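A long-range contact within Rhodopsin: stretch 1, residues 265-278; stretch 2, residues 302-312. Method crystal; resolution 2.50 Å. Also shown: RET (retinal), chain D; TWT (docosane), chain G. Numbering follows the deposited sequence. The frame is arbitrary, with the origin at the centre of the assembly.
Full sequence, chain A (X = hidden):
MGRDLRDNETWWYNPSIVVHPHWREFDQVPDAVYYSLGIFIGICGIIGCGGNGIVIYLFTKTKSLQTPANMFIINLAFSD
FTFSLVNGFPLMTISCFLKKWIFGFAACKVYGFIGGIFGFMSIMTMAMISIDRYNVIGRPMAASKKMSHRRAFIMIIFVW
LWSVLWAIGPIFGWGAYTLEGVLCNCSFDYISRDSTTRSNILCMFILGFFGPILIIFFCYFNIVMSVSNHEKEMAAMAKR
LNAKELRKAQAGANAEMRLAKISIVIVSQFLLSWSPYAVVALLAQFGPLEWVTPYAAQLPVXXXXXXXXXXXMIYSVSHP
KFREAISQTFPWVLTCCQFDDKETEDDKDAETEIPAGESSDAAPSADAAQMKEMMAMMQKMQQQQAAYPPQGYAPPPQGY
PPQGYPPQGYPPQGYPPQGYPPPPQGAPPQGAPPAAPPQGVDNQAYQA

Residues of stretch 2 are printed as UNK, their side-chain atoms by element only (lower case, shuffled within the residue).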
# COMPACT_ATOMS: atom_id res chain seq x y z
N VAL A 265 2.81 3.29 -10.08
CA VAL A 265 2.55 4.54 -9.38
C VAL A 265 2.17 4.31 -7.92
O VAL A 265 2.62 5.05 -7.04
CB VAL A 265 1.42 5.35 -10.06
CG1 VAL A 265 1.19 6.66 -9.31
CG2 VAL A 265 1.78 5.64 -11.49
N ILE A 266 1.36 3.29 -7.64
CA ILE A 266 0.96 3.03 -6.27
C ILE A 266 2.14 2.51 -5.47
O ILE A 266 2.23 2.75 -4.25
CB ILE A 266 -0.23 2.03 -6.21
CG1 ILE A 266 0.17 0.67 -6.78
CG2 ILE A 266 -1.43 2.59 -6.99
CD1 ILE A 266 -0.97 -0.36 -6.74
N VAL A 267 3.06 1.83 -6.14
CA VAL A 267 4.27 1.34 -5.48
C VAL A 267 5.13 2.56 -5.16
O VAL A 267 5.65 2.70 -4.05
CB VAL A 267 5.05 0.36 -6.38
CG1 VAL A 267 6.48 0.19 -5.87
CG2 VAL A 267 4.38 -0.98 -6.39
N SER A 268 5.27 3.45 -6.13
CA SER A 268 6.07 4.66 -5.94
C SER A 268 5.49 5.45 -4.79
O SER A 268 6.22 6.05 -4.01
CB SER A 268 6.05 5.52 -7.20
OG SER A 268 6.16 4.71 -8.36
N GLN A 269 4.17 5.46 -4.71
CA GLN A 269 3.46 6.18 -3.66
C GLN A 269 3.86 5.62 -2.30
O GLN A 269 4.22 6.36 -1.37
CB GLN A 269 1.95 6.06 -3.90
CG GLN A 269 1.10 6.61 -2.79
CD GLN A 269 0.81 5.59 -1.72
OE1 GLN A 269 0.04 4.66 -1.92
NE2 GLN A 269 1.45 5.75 -0.57
N PHE A 270 3.81 4.30 -2.19
CA PHE A 270 4.16 3.61 -0.96
C PHE A 270 5.57 3.96 -0.51
O PHE A 270 5.78 4.41 0.61
CB PHE A 270 4.03 2.10 -1.16
CG PHE A 270 4.24 1.31 0.09
CD1 PHE A 270 5.53 1.02 0.54
CD2 PHE A 270 3.16 0.90 0.86
CE1 PHE A 270 5.73 0.34 1.74
CE2 PHE A 270 3.35 0.23 2.06
CZ PHE A 270 4.64 -0.06 2.51
N LEU A 271 6.53 3.74 -1.40
CA LEU A 271 7.93 4.03 -1.11
C LEU A 271 8.15 5.49 -0.70
O LEU A 271 8.74 5.76 0.36
CB LEU A 271 8.80 3.71 -2.34
CG LEU A 271 8.69 2.25 -2.76
CD1 LEU A 271 9.48 2.01 -4.03
CD2 LEU A 271 9.19 1.36 -1.63
N LEU A 272 7.68 6.42 -1.51
CA LEU A 272 7.82 7.84 -1.20
C LEU A 272 7.18 8.17 0.13
O LEU A 272 7.63 9.08 0.82
CB LEU A 272 7.15 8.70 -2.28
CG LEU A 272 7.86 8.80 -3.63
CD1 LEU A 272 6.95 9.51 -4.61
CD2 LEU A 272 9.17 9.55 -3.46
N SER A 273 6.14 7.44 0.49
CA SER A 273 5.45 7.67 1.76
C SER A 273 6.16 7.07 2.98
O SER A 273 6.24 7.71 4.03
CB SER A 273 4.02 7.12 1.69
OG SER A 273 3.30 7.69 0.63
N TRP A 274 6.67 5.85 2.85
CA TRP A 274 7.33 5.20 3.98
C TRP A 274 8.83 5.41 4.14
O TRP A 274 9.33 5.50 5.27
CB TRP A 274 7.06 3.69 3.98
CG TRP A 274 5.65 3.31 4.33
CD1 TRP A 274 4.60 3.19 3.47
CD2 TRP A 274 5.13 3.03 5.63
NE1 TRP A 274 3.46 2.85 4.15
CE2 TRP A 274 3.76 2.74 5.48
CE3 TRP A 274 5.69 3.00 6.92
CZ2 TRP A 274 2.93 2.42 6.57
CZ3 TRP A 274 4.87 2.67 8.01
CH2 TRP A 274 3.51 2.39 7.82
N SER A 275 9.57 5.49 3.04
CA SER A 275 11.01 5.64 3.12
C SER A 275 11.50 6.74 4.06
O SER A 275 12.49 6.55 4.75
CB SER A 275 11.60 5.83 1.73
OG SER A 275 11.33 4.68 0.94
N PRO A 276 10.83 7.89 4.09
CA PRO A 276 11.31 8.93 5.01
C PRO A 276 11.34 8.43 6.46
O PRO A 276 12.40 8.37 7.09
CB PRO A 276 10.31 10.06 4.80
CG PRO A 276 9.91 9.90 3.37
CD PRO A 276 9.75 8.41 3.23
N TYR A 277 10.16 8.04 6.97
CA TYR A 277 10.01 7.54 8.33
C TYR A 277 10.98 6.41 8.58
O TYR A 277 11.63 6.35 9.62
CB TYR A 277 8.56 7.06 8.56
CG TYR A 277 8.27 6.53 9.96
CD1 TYR A 277 8.14 5.16 10.20
CD2 TYR A 277 8.16 7.41 11.03
CE1 TYR A 277 7.90 4.68 11.49
CE2 TYR A 277 7.92 6.95 12.33
CZ TYR A 277 7.79 5.58 12.55
OH TYR A 277 7.54 5.14 13.84
N ALA A 278 11.08 5.51 7.61
CA ALA A 278 12.00 4.38 7.74
C ALA A 278 13.39 4.90 8.07
O ALA A 278 14.04 4.42 9.00
CB ALA A 278 12.03 3.59 6.45
N UNK A 302 3.28 10.72 9.96
CA UNK A 302 1.97 11.11 9.45
C UNK A 302 1.95 10.90 7.94
O UNK A 302 1.01 10.34 7.38
c UNK A 302 -0.62 12.62 12.60
c UNK A 302 1.76 12.93 11.23
c UNK A 302 1.70 12.59 9.76
s UNK A 302 0.87 11.69 12.20
N UNK A 303 3.02 11.34 7.28
CA UNK A 303 3.15 11.18 5.84
C UNK A 303 3.03 9.70 5.53
O UNK A 303 2.33 9.30 4.59
c UNK A 303 5.50 11.07 3.16
c UNK A 303 5.61 11.20 1.77
c UNK A 303 4.84 12.16 1.11
c UNK A 303 3.87 12.82 3.23
c UNK A 303 4.51 11.71 5.38
c UNK A 303 3.96 12.97 1.84
c UNK A 303 4.63 11.87 3.90
N UNK A 304 3.70 8.86 6.32
CA UNK A 304 3.65 7.41 6.12
C UNK A 304 2.23 6.88 6.33
O UNK A 304 1.72 6.13 5.50
c UNK A 304 4.64 6.70 7.06
N UNK A 305 1.60 7.27 7.43
CA UNK A 305 0.24 6.81 7.72
C UNK A 305 -0.78 7.13 6.62
O UNK A 305 -1.70 6.35 6.37
c UNK A 305 -0.24 7.38 9.05
c UNK A 305 0.51 6.86 10.26
c UNK A 305 -0.26 7.16 11.53
n UNK A 305 0.74 5.55 13.18
c UNK A 305 0.58 6.94 12.78
N UNK A 306 -0.63 8.29 5.97
CA UNK A 306 -1.55 8.68 4.92
C UNK A 306 -1.39 7.81 3.68
O UNK A 306 -2.29 7.73 2.85
c UNK A 306 -1.35 10.16 4.57
N UNK A 307 -0.25 7.15 3.56
CA UNK A 307 -0.02 6.29 2.40
C UNK A 307 -1.22 5.40 2.10
O UNK A 307 -1.58 5.22 0.96
o UNK A 307 1.42 4.52 1.47
c UNK A 307 1.21 5.39 2.59
N UNK A 308 -1.83 4.86 3.14
CA UNK A 308 -2.97 3.96 2.95
C UNK A 308 -4.24 4.61 2.39
O UNK A 308 -5.26 3.94 2.27
c UNK A 308 -3.28 3.24 4.26
N UNK A 309 -4.19 5.89 2.04
CA UNK A 309 -5.37 6.55 1.50
C UNK A 309 -5.16 7.03 0.08
O UNK A 309 -5.95 7.83 -0.43
c UNK A 309 -5.18 10.31 2.26
c UNK A 309 -4.74 8.92 1.91
c UNK A 309 -5.74 7.51 3.79
c UNK A 309 -5.73 7.81 2.29
N UNK A 310 -4.11 6.54 -0.58
CA UNK A 310 -3.83 7.03 -1.92
C UNK A 310 -4.26 6.19 -3.11
O UNK A 310 -4.76 6.74 -4.08
c UNK A 310 -1.95 8.57 -1.23
c UNK A 310 -2.56 9.77 -1.06
n UNK A 310 -1.77 10.51 -0.21
c UNK A 310 -0.72 9.79 0.13
n UNK A 310 -0.80 8.61 -0.47
c UNK A 310 -2.35 7.37 -2.03
N UNK A 311 -4.08 4.89 -3.05
CA UNK A 311 -4.45 4.04 -4.17
C UNK A 311 -5.84 4.31 -4.73
O UNK A 311 -5.99 4.48 -5.93
c UNK A 311 -4.32 2.56 -3.78
n UNK A 311 -2.78 1.01 -2.74
c UNK A 311 -2.93 2.21 -3.29
o UNK A 311 -2.00 3.01 -3.40
N UNK A 312 -6.87 4.35 -3.87
CA UNK A 312 -8.21 4.61 -4.39
C UNK A 312 -8.27 5.87 -5.26
O UNK A 312 -8.86 5.86 -6.36
c UNK A 312 -8.39 3.72 -2.23
c UNK A 312 -6.92 4.06 -2.43
c UNK A 312 -9.05 4.72 -3.13
C1 RET D . 9.60 -0.06 7.86
C2 RET D . 10.13 0.42 6.48
C3 RET D . 9.08 0.96 5.52
C4 RET D . 7.89 0.01 5.35
C5 RET D . 7.34 -0.51 6.68
C6 RET D . 8.09 -0.55 7.82
C7 RET D . 7.53 -1.05 9.15
C8 RET D . 6.59 -0.37 9.93
C9 RET D . 5.89 -0.73 11.17
C10 RET D . 5.03 0.21 11.58
C11 RET D . 4.11 0.24 12.70
C12 RET D . 3.26 1.25 13.05
C13 RET D . 3.02 2.67 12.58
C14 RET D . 2.00 3.40 13.11
C15 RET D . 1.71 4.79 12.72
C16 RET D . 10.51 -1.17 8.38
C17 RET D . 9.80 1.15 8.83
C18 RET D . 5.91 -0.94 6.51
C19 RET D . 6.14 -2.07 11.84
C20 RET D . 3.99 3.21 11.50
C1 TWT G . -12.07 6.40 -5.07
C2 TWT G . -12.26 7.84 -4.67
C3 TWT G . -12.15 7.93 -3.16
C4 TWT G . -12.34 9.36 -2.64
C5 TWT G . -12.20 9.26 -1.12
C6 TWT G . -13.26 10.04 -0.38
C7 TWT G . -14.08 9.03 0.44
C8 TWT G . -15.56 9.36 0.29
C9 TWT G . -16.26 9.56 1.65
C10 TWT G . -16.22 11.06 1.87
C11 TWT G . -17.53 11.83 1.65
C12 TWT G . -17.23 13.07 2.46
C13 TWT G . -18.27 14.18 2.55
C14 TWT G . -17.83 14.76 3.89
C15 TWT G . -18.77 15.65 4.68
C16 TWT G . -17.83 16.02 5.83
C17 TWT G . -18.03 17.34 6.46
C18 TWT G . -17.78 17.00 7.94
C19 TWT G . -17.91 18.17 8.89
C20 TWT G . -17.62 17.59 10.28
C21 TWT G . -17.71 18.66 11.35
C22 TWT G . -17.41 18.00 12.70

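Position 302 carries three carbons and a sulfur in an unbranched chain, the sulfur lying before the last carbon; its CA-to-CB bond points away from stretch 1. This is M302. Position 303 has one carbon followed by a ring of six carbons. A ring carbon lies 3.1 Å from L272 O, which sits at the ring edge near its plane, and the ring has no hydroxyl, so the residue is F303; its CE2 is also 3.5 Å from S273 CA.

Position 304 has a single side-chain carbon. This CB lies over one face of the W274 indole, 4.0 Å from the centroid of the six-membered ring and 17° off the normal, a CH-pi contact. The CA is 3.3 Å from S273 O, with an angle of 126° at the hydrogen. The residue is A304. Position 305 shows four carbons in a row ending in nitrogen; its CA-to-CB bond points away from stretch 1, and that nitrogen is 1.3 Å from RET C15. The chain and the covalent bond identify K305, the retinal attachment site.

Position 306 has one carbon, which touches nothing on stretch 1: A306. Position 307 has one carbon then one oxygen, without a branch. Its CB approaches S273 CB at 3.4 Å and W274 NE1 at 3.7 Å; this is S307. Position 308 again has one carbon and no contact across the interface, giving A308. Position 309 has four carbons forked at the first, one arm two carbons long; its CA-to-CB bond points away from stretch 1. This is I309.

Position 310 has one carbon and a five-membered ring of three carbons and two nitrogens. A ring nitrogen is 3.6 Å from Q269 CG, and S273 OG lies at the ring edge: H310. Position 311 has two carbons, the second bearing one oxygen and one nitrogen; the oxygen is 3.5 Å from I266 CB. This is N311. Position 312 has three carbons closing a ring onto the backbone nitrogen, so it is P312; its O is 3.5 Å from docosane C1.

The contact works by close packing of helices 265-278 and 302-306, whose axes approach to 7.7 Å at 153°, nearly antiparallel; S307, H310 and N311 carry it further along the chain. The small side chains of S273 and A304 accompany a CA-to-CA distance of 4.7 Å. S273 OG donates to Q269 O at 2.6 Å, so its hydroxyl is engaged within its own helix. W274 joins the contact to the ligand: A304 CB covers one indole face and RET C18 lies over the opposite face. The two stretches together bury 538 Å², with no clear hydrogen bond between them.

Stretch 2 302-312: MFAKASAIHNP
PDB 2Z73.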